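Local atomic coordinates of arylalkylamine N-Acetyltransferase like 5b (Aedes aegypti, PDB entry 4FD4), a protein that probably transfers acyl groups from acyl-CoA to arylalkylamines such as serotonin and dopamine, as a GNAT-fold N-acetyltransferase of the yellow fever mosquito. Residues Y121-A133 / L154-F167. Numbering follows the deposited sequence.
Sequences YGLEKAYHVHILA and LSKKLGFKAISGDF
The Y127 ring carries S155 CB over one face, 3.5 Å from its centroid in a CH-pi contact. I163 CG1 lies at its edge, in plane. The Y127 edge meets the face of F160 in an edge-to-face pair, with planes at 58°. Y127 CB sits over the F160 ring. With CG anti to the backbone N (chi1 -167°), the Y127 ring reaches over to helix 143-158, where its OH is hydrogen-bonded to Q151 OE1. The H128 ring is held by its edge. H128 ND1 and S164 OG form a nearly straight hydrogen bond of 3.0 Å. H128 NE2 gives a weak hydrogen bond to D166 OD2, 3.1 Å away, with ring and carboxylate planes 63° apart. D166 OD1 is hydrogen-bonded to T212 OG1, and OD2 accepts from a water, so both carboxylate oxygens have partners. The two strands pair in parallel: Y127 N to A162 O (2.8 Å), S164 N to Y127 O (2.7 Å) and V129 N to S164 O (2.7 Å). Beyond V129 the strands splay, as in the GNAT fold. Strand 126-134, helix 143-158 and strand 162-167 form a beta-alpha-beta unit, with strands 71-81 and 209-216 flanking the pair.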
ATOM      1  N   TYR A 121     -14.888 -13.309  -2.856  1.00 36.66           N
ATOM      2  CA  TYR A 121     -14.240 -14.480  -3.447  1.00 37.38           C
ATOM      3  C   TYR A 121     -14.320 -15.758  -2.611  1.00 31.40           C
ATOM      4  O   TYR A 121     -13.888 -16.836  -3.062  1.00 31.73           O
ATOM      5  CB  TYR A 121     -12.797 -14.150  -3.825  1.00 32.81           C
ATOM      6  CG  TYR A 121     -12.716 -13.064  -4.867  1.00 37.94           C
ATOM      7  CD1 TYR A 121     -12.754 -11.721  -4.504  1.00 36.71           C
ATOM      8  CD2 TYR A 121     -12.627 -13.377  -6.214  1.00 38.04           C
ATOM      9  CE1 TYR A 121     -12.699 -10.719  -5.462  1.00 41.86           C
ATOM     10  CE2 TYR A 121     -12.559 -12.384  -7.181  1.00 46.70           C
ATOM     11  CZ  TYR A 121     -12.597 -11.058  -6.799  1.00 44.66           C
ATOM     12  OH  TYR A 121     -12.537 -10.075  -7.762  1.00 43.90           O
ATOM     13  N   GLY A 122     -14.889 -15.645  -1.417  1.00 30.40           N
ATOM     14  CA  GLY A 122     -15.049 -16.786  -0.528  1.00 34.52           C
ATOM     15  C   GLY A 122     -13.768 -17.174   0.188  1.00 35.78           C
ATOM     16  O   GLY A 122     -13.397 -18.347   0.211  1.00 32.89           O
ATOM     17  N   LEU A 123     -13.092 -16.187   0.775  1.00 31.95           N
ATOM     18  CA  LEU A 123     -11.796 -16.405   1.410  1.00 32.42           C
ATOM     19  C   LEU A 123     -11.850 -16.115   2.907  1.00 32.79           C
ATOM     20  O   LEU A 123     -12.612 -15.254   3.349  1.00 34.60           O
ATOM     21  CB  LEU A 123     -10.755 -15.480   0.776  1.00 29.25           C
ATOM     22  CG  LEU A 123     -10.906 -15.337  -0.734  1.00 34.39           C
ATOM     23  CD1 LEU A 123     -10.100 -14.158  -1.287  1.00 29.12           C
ATOM     24  CD2 LEU A 123     -10.523 -16.643  -1.425  1.00 35.11           C
ATOM     25  N   GLU A 124     -11.023 -16.817   3.676  1.00 32.86           N
ATOM     26  CA  GLU A 124     -10.840 -16.526   5.096  1.00 38.10           C
ATOM     27  C   GLU A 124      -9.892 -15.339   5.297  1.00 29.30           C
ATOM     28  O   GLU A 124      -9.940 -14.654   6.325  1.00 30.03           O
ATOM     29  CB  GLU A 124     -10.273 -17.747   5.818  1.00 43.58           C
ATOM     30  CG  GLU A 124     -11.223 -18.933   5.896  1.00 54.37           C
ATOM     31  CD  GLU A 124     -10.604 -20.137   6.593  1.00 59.66           C
ATOM     32  OE1 GLU A 124     -11.010 -20.440   7.739  1.00 60.55           O
ATOM     33  OE2 GLU A 124      -9.709 -20.775   5.991  1.00 63.97           O
ATOM     34  N   LYS A 125      -9.020 -15.125   4.315  1.00 31.42           N
ATOM     35  CA  LYS A 125      -8.056 -14.027   4.344  1.00 29.34           C
ATOM     36  C   LYS A 125      -7.489 -13.791   2.944  1.00 30.71           C
ATOM     37  O   LYS A 125      -7.612 -14.636   2.051  1.00 28.04           O
ATOM     38  CB  LYS A 125      -6.925 -14.308   5.348  1.00 31.88           C
ATOM     39  CG  LYS A 125      -6.066 -15.518   5.010  1.00 35.80           C
ATOM     40  CD  LYS A 125      -4.841 -15.626   5.936  1.00 39.66           C
ATOM     41  CE  LYS A 125      -5.207 -15.288   7.390  1.00 48.10           C
ATOM     42  NZ  LYS A 125      -4.457 -16.105   8.398  1.00 50.64           N
ATOM     43  N   ALA A 126      -6.888 -12.626   2.746  1.00 23.69           N
ATOM     44  CA  ALA A 126      -6.291 -12.287   1.461  1.00 24.16           C
ATOM     45  C   ALA A 126      -4.977 -11.578   1.744  1.00 25.53           C
ATOM     46  O   ALA A 126      -4.748 -11.140   2.869  1.00 22.54           O
ATOM     47  CB  ALA A 126      -7.226 -11.386   0.675  1.00 25.44           C
ATOM     48  N   TYR A 127      -4.124 -11.461   0.734  1.00 27.99           N
ATOM     49  CA  TYR A 127      -2.845 -10.769   0.892  1.00 23.75           C
ATOM     50  C   TYR A 127      -2.958  -9.404   0.238  1.00 26.97           C
ATOM     51  O   TYR A 127      -3.211  -9.301  -0.965  1.00 32.93           O
ATOM     52  CB  TYR A 127      -1.745 -11.583   0.216  1.00 26.95           C
ATOM     53  CG  TYR A 127      -0.302 -11.201   0.509  1.00 23.82           C
ATOM     54  CD1 TYR A 127       0.469 -10.551  -0.448  1.00 24.62           C
ATOM     55  CD2 TYR A 127       0.309 -11.563   1.700  1.00 25.29           C
ATOM     56  CE1 TYR A 127       1.808 -10.234  -0.208  1.00 19.05           C
ATOM     57  CE2 TYR A 127       1.649 -11.253   1.955  1.00 25.46           C
ATOM     58  CZ  TYR A 127       2.389 -10.590   1.003  1.00 22.85           C
ATOM     59  OH  TYR A 127       3.716 -10.292   1.264  1.00 24.22           O
ATOM     60  N   HIS A 128      -2.738  -8.354   1.019  1.00 21.89           N
ATOM     61  CA  HIS A 128      -3.003  -7.003   0.546  1.00 24.29           C
ATOM     62  C   HIS A 128      -1.732  -6.171   0.438  1.00 24.17           C
ATOM     63  O   HIS A 128      -1.052  -5.942   1.435  1.00 21.41           O
ATOM     64  CB  HIS A 128      -3.993  -6.319   1.480  1.00 23.77           C
ATOM     65  CG  HIS A 128      -4.496  -5.012   0.966  1.00 27.45           C
ATOM     66  ND1 HIS A 128      -5.399  -4.920  -0.068  1.00 24.83           N
ATOM     67  CD2 HIS A 128      -4.228  -3.738   1.347  1.00 27.59           C
ATOM     68  CE1 HIS A 128      -5.666  -3.651  -0.307  1.00 29.00           C
ATOM     69  NE2 HIS A 128      -4.964  -2.911   0.538  1.00 33.53           N
ATOM     70  N   VAL A 129      -1.402  -5.748  -0.777  1.00 22.45           N
ATOM     71  CA  VAL A 129      -0.289  -4.843  -0.977  1.00 23.84           C
ATOM     72  C   VAL A 129      -0.701  -3.445  -0.530  1.00 23.18           C
ATOM     73  O   VAL A 129      -1.589  -2.827  -1.131  1.00 24.68           O
ATOM     74  CB  VAL A 129       0.181  -4.800  -2.458  1.00 25.65           C
ATOM     75  CG1 VAL A 129       1.374  -3.862  -2.597  1.00 20.34           C
ATOM     76  CG2 VAL A 129       0.563  -6.187  -2.940  1.00 22.48           C
ATOM     77  N   HIS A 130      -0.058  -2.963   0.529  1.00 22.47           N
ATOM     78  CA  HIS A 130      -0.299  -1.614   1.053  1.00 26.48           C
ATOM     79  C   HIS A 130       0.561  -0.586   0.319  1.00 29.92           C
ATOM     80  O   HIS A 130       0.116   0.534   0.058  1.00 26.62           O
ATOM     81  CB  HIS A 130       0.064  -1.527   2.540  1.00 27.46           C
ATOM     82  CG  HIS A 130      -0.767  -2.407   3.436  1.00 29.94           C
ATOM     83  ND1 HIS A 130      -2.096  -2.175   3.677  1.00 32.64           N
ATOM     84  CD2 HIS A 130      -0.421  -3.492   4.174  1.00 29.43           C
ATOM     85  CE1 HIS A 130      -2.556  -3.092   4.523  1.00 27.05           C
ATOM     86  NE2 HIS A 130      -1.563  -3.902   4.830  1.00 29.49           N
ATOM     87  N   ILE A 131       1.808  -0.960   0.030  1.00 21.08           N
ATOM     88  CA  ILE A 131       2.769  -0.031  -0.583  1.00 23.71           C
ATOM     89  C   ILE A 131       3.508  -0.685  -1.763  1.00 23.76           C
ATOM     90  O   ILE A 131       3.926  -1.836  -1.684  1.00 23.29           O
ATOM     91  CB  ILE A 131       3.823   0.446   0.454  1.00 24.42           C
ATOM     92  CG1 ILE A 131       3.168   1.289   1.553  1.00 29.60           C
ATOM     93  CG2 ILE A 131       4.956   1.225  -0.221  1.00 25.44           C
ATOM     94  CD1 ILE A 131       4.101   1.634   2.712  1.00 26.95           C
ATOM     95  N   LEU A 132       3.657   0.048  -2.861  1.00 21.22           N
ATOM     96  CA  LEU A 132       4.509  -0.384  -3.974  1.00 20.98           C
ATOM     97  C   LEU A 132       5.184   0.882  -4.487  1.00 25.14           C
ATOM     98  O   LEU A 132       4.512   1.761  -5.024  1.00 24.96           O
ATOM     99  CB  LEU A 132       3.661  -1.006  -5.084  1.00 24.90           C
ATOM    100  CG  LEU A 132       4.323  -1.442  -6.403  1.00 30.59           C
ATOM    101  CD1 LEU A 132       5.361  -2.513  -6.161  1.00 27.97           C
ATOM    102  CD2 LEU A 132       3.279  -1.939  -7.397  1.00 31.33           C
ATOM    103  N   ALA A 133       6.493   0.994  -4.287  1.00 21.52           N
ATOM    104  CA  ALA A 133       7.212   2.218  -4.645  1.00 27.90           C
ATOM    105  C   ALA A 133       8.566   1.927  -5.287  1.00 25.97           C
ATOM    106  O   ALA A 133       9.351   1.115  -4.792  1.00 23.88           O
ATOM    107  CB  ALA A 133       7.372   3.121  -3.431  1.00 25.89           C
ATOM    108  N   LEU A 154       5.347 -14.757  -3.521  1.00 23.89           N
ATOM    109  CA  LEU A 154       5.567 -14.956  -2.102  1.00 25.54           C
ATOM    110  C   LEU A 154       4.260 -15.289  -1.390  1.00 26.07           C
ATOM    111  O   LEU A 154       4.186 -16.252  -0.615  1.00 26.41           O
ATOM    112  CB  LEU A 154       6.187 -13.684  -1.499  1.00 23.05           C
ATOM    113  CG  LEU A 154       6.532 -13.759  -0.014  1.00 22.77           C
ATOM    114  CD1 LEU A 154       7.614 -14.822   0.228  1.00 27.37           C
ATOM    115  CD2 LEU A 154       7.012 -12.399   0.485  1.00 25.05           C
ATOM    116  N   SER A 155       3.226 -14.493  -1.650  1.00 26.19           N
ATOM    117  CA  SER A 155       1.942 -14.733  -1.002  1.00 24.76           C
ATOM    118  C   SER A 155       1.453 -16.120  -1.403  1.00 24.78           C
ATOM    119  O   SER A 155       0.945 -16.868  -0.568  1.00 27.00           O
ATOM    120  CB  SER A 155       0.922 -13.649  -1.353  1.00 24.41           C
ATOM    121  OG  SER A 155       0.763 -13.516  -2.753  1.00 28.32           O
ATOM    122  N   LYS A 156       1.645 -16.475  -2.670  1.00 23.97           N
ATOM    123  CA  LYS A 156       1.274 -17.824  -3.129  1.00 28.97           C
ATOM    124  C   LYS A 156       1.967 -18.882  -2.269  1.00 34.97           C
ATOM    125  O   LYS A 156       1.306 -19.728  -1.648  1.00 33.68           O
ATOM    126  CB  LYS A 156       1.631 -18.008  -4.604  1.00 35.68           C
ATOM    127  CG  LYS A 156       1.186 -19.347  -5.205  1.00 41.52           C
ATOM    128  CD  LYS A 156       0.978 -19.204  -6.705  1.00 42.43           C
ATOM    129  CE  LYS A 156       0.600 -20.533  -7.354  1.00 52.23           C
ATOM    130  NZ  LYS A 156       1.779 -21.426  -7.518  1.00 61.14           N
ATOM    131  N   LYS A 157       3.294 -18.815  -2.196  1.00 31.47           N
ATOM    132  CA  LYS A 157       4.034 -19.805  -1.405  1.00 32.52           C
ATOM    133  C   LYS A 157       3.582 -19.842   0.048  1.00 36.74           C
ATOM    134  O   LYS A 157       3.638 -20.894   0.685  1.00 36.95           O
ATOM    135  CB  LYS A 157       5.548 -19.551  -1.450  1.00 31.09           C
ATOM    136  CG  LYS A 157       6.174 -19.720  -2.813  1.00 37.00           C
ATOM    137  CD  LYS A 157       7.702 -19.735  -2.718  1.00 39.81           C
ATOM    138  CE  LYS A 157       8.179 -20.853  -1.804  1.00 38.93           C
ATOM    139  NZ  LYS A 157       9.664 -21.009  -1.801  1.00 41.07           N
ATOM    140  N   LEU A 158       3.154 -18.697   0.580  1.00 30.33           N
ATOM    141  CA  LEU A 158       2.765 -18.612   1.985  1.00 31.12           C
ATOM    142  C   LEU A 158       1.376 -19.219   2.246  1.00 34.55           C
ATOM    143  O   LEU A 158       0.952 -19.357   3.398  1.00 38.53           O
ATOM    144  CB  LEU A 158       2.793 -17.160   2.462  1.00 32.05           C
ATOM    145  CG  LEU A 158       4.166 -16.506   2.653  1.00 33.29           C
ATOM    146  CD1 LEU A 158       4.008 -15.053   3.105  1.00 30.38           C
ATOM    147  CD2 LEU A 158       4.991 -17.298   3.671  1.00 34.94           C
ATOM    148  N   GLY A 159       0.674 -19.568   1.175  1.00 33.92           N
ATOM    149  CA  GLY A 159      -0.610 -20.234   1.293  1.00 39.29           C
ATOM    150  C   GLY A 159      -1.813 -19.338   1.051  1.00 39.83           C
ATOM    151  O   GLY A 159      -2.954 -19.787   1.205  1.00 37.52           O
ATOM    152  N   PHE A 160      -1.585 -18.077   0.685  1.00 32.15           N
ATOM    153  CA  PHE A 160      -2.710 -17.183   0.394  1.00 31.84           C
ATOM    154  C   PHE A 160      -3.429 -17.601  -0.878  1.00 37.18           C
ATOM    155  O   PHE A 160      -2.803 -18.086  -1.821  1.00 38.34           O
ATOM    156  CB  PHE A 160      -2.267 -15.716   0.337  1.00 27.73           C
ATOM    157  CG  PHE A 160      -1.931 -15.151   1.686  1.00 24.56           C
ATOM    158  CD1 PHE A 160      -2.898 -14.520   2.449  1.00 26.32           C
ATOM    159  CD2 PHE A 160      -0.652 -15.294   2.214  1.00 29.43           C
ATOM    160  CE1 PHE A 160      -2.590 -14.014   3.701  1.00 26.60           C
ATOM    161  CE2 PHE A 160      -0.336 -14.789   3.461  1.00 28.42           C
ATOM    162  CZ  PHE A 160      -1.305 -14.152   4.209  1.00 30.69           C
ATOM    163  N   LYS A 161      -4.749 -17.429  -0.893  1.00 34.24           N
ATOM    164  CA  LYS A 161      -5.541 -17.831  -2.046  1.00 37.64           C
ATOM    165  C   LYS A 161      -5.873 -16.639  -2.927  1.00 36.04           C
ATOM    166  O   LYS A 161      -6.396 -16.810  -4.019  1.00 38.39           O
ATOM    167  CB  LYS A 161      -6.819 -18.566  -1.617  1.00 35.99           C
ATOM    168  CG  LYS A 161      -6.556 -19.903  -0.927  1.00 39.85           C
ATOM    169  CD  LYS A 161      -5.418 -20.666  -1.595  1.00 44.31           C
ATOM    170  CE  LYS A 161      -5.902 -21.934  -2.299  1.00 52.01           C
ATOM    171  NZ  LYS A 161      -6.309 -23.016  -1.343  1.00 55.88           N
ATOM    172  N   ALA A 162      -5.564 -15.433  -2.448  1.00 31.67           N
ATOM    173  CA  ALA A 162      -5.832 -14.213  -3.210  1.00 33.78           C
ATOM    174  C   ALA A 162      -4.922 -13.052  -2.792  1.00 33.63           C
ATOM    175  O   ALA A 162      -4.515 -12.964  -1.630  1.00 30.63           O
ATOM    176  CB  ALA A 162      -7.308 -13.808  -3.077  1.00 34.96           C
ATOM    177  N   ILE A 163      -4.621 -12.168  -3.742  1.00 29.92           N
ATOM    178  CA  ILE A 163      -3.849 -10.957  -3.464  1.00 30.79           C
ATOM    179  C   ILE A 163      -4.594  -9.726  -3.970  1.00 34.21           C
ATOM    180  O   ILE A 163      -5.262  -9.790  -5.001  1.00 34.66           O
ATOM    181  CB  ILE A 163      -2.460 -11.002  -4.131  1.00 29.38           C
ATOM    182  CG1 ILE A 163      -1.617  -9.795  -3.707  1.00 26.44           C
ATOM    183  CG2 ILE A 163      -2.600 -11.030  -5.639  1.00 29.45           C
ATOM    184  CD1 ILE A 163      -0.194  -9.807  -4.301  1.00 28.15           C
ATOM    185  N   SER A 164      -4.483  -8.609  -3.249  1.00 30.35           N
ATOM    186  CA  SER A 164      -5.150  -7.372  -3.633  1.00 27.30           C
ATOM    187  C   SER A 164      -4.293  -6.159  -3.336  1.00 31.75           C
ATOM    188  O   SER A 164      -3.221  -6.270  -2.738  1.00 31.35           O
ATOM    189  CB  SER A 164      -6.505  -7.227  -2.924  1.00 34.47           C
ATOM    190  OG  SER A 164      -6.380  -7.386  -1.523  1.00 32.41           O
ATOM    191  N   GLY A 165      -4.769  -4.997  -3.760  1.00 30.34           N
ATOM    192  CA  GLY A 165      -4.072  -3.757  -3.469  1.00 32.26           C
ATOM    193  C   GLY A 165      -4.907  -2.525  -3.740  1.00 35.62           C
ATOM    194  O   GLY A 165      -5.860  -2.561  -4.528  1.00 35.80           O
ATOM    195  N   ASP A 166      -4.556  -1.435  -3.064  1.00 30.49           N
ATOM    196  CA  ASP A 166      -5.139  -0.136  -3.338  1.00 33.70           C
ATOM    197  C   ASP A 166      -4.124   0.649  -4.165  1.00 39.49           C
ATOM    198  O   ASP A 166      -3.093   1.083  -3.652  1.00 35.38           O
ATOM    199  CB  ASP A 166      -5.457   0.602  -2.032  1.00 33.66           C
ATOM    200  CG  ASP A 166      -6.444  -0.154  -1.159  1.00 35.68           C
ATOM    201  OD1 ASP A 166      -7.399  -0.748  -1.708  1.00 33.92           O
ATOM    202  OD2 ASP A 166      -6.255  -0.169   0.077  1.00 33.59           O
ATOM    203  N   PHE A 167      -4.413   0.790  -5.451  1.00 31.95           N
ATOM    204  CA  PHE A 167      -3.486   1.403  -6.387  1.00 39.69           C
ATOM    205  C   PHE A 167      -3.902   2.822  -6.724  1.00 41.51           C
ATOM    206  O   PHE A 167      -4.975   3.058  -7.291  1.00 40.56           O
ATOM    207  CB  PHE A 167      -3.352   0.524  -7.630  1.00 40.87           C
ATOM    208  CG  PHE A 167      -2.855  -0.858  -7.320  1.00 41.12           C
ATOM    209  CD1 PHE A 167      -1.525  -1.064  -6.999  1.00 39.66           C
ATOM    210  CD2 PHE A 167      -3.721  -1.944  -7.308  1.00 37.97           C
ATOM    211  CE1 PHE A 167      -1.060  -2.330  -6.692  1.00 39.86           C
ATOM    212  CE2 PHE A 167      -3.257  -3.213  -7.004  1.00 38.32           C
ATOM    213  CZ  PHE A 167      -1.924  -3.403  -6.696  1.00 37.48           C
TER
HETATM  214  O   HOH W   1      -6.102 -16.975   1.190  1.00 37.86           O
HETATM  215  O   HOH W   2      -3.679   0.189   1.674  1.00 34.26           O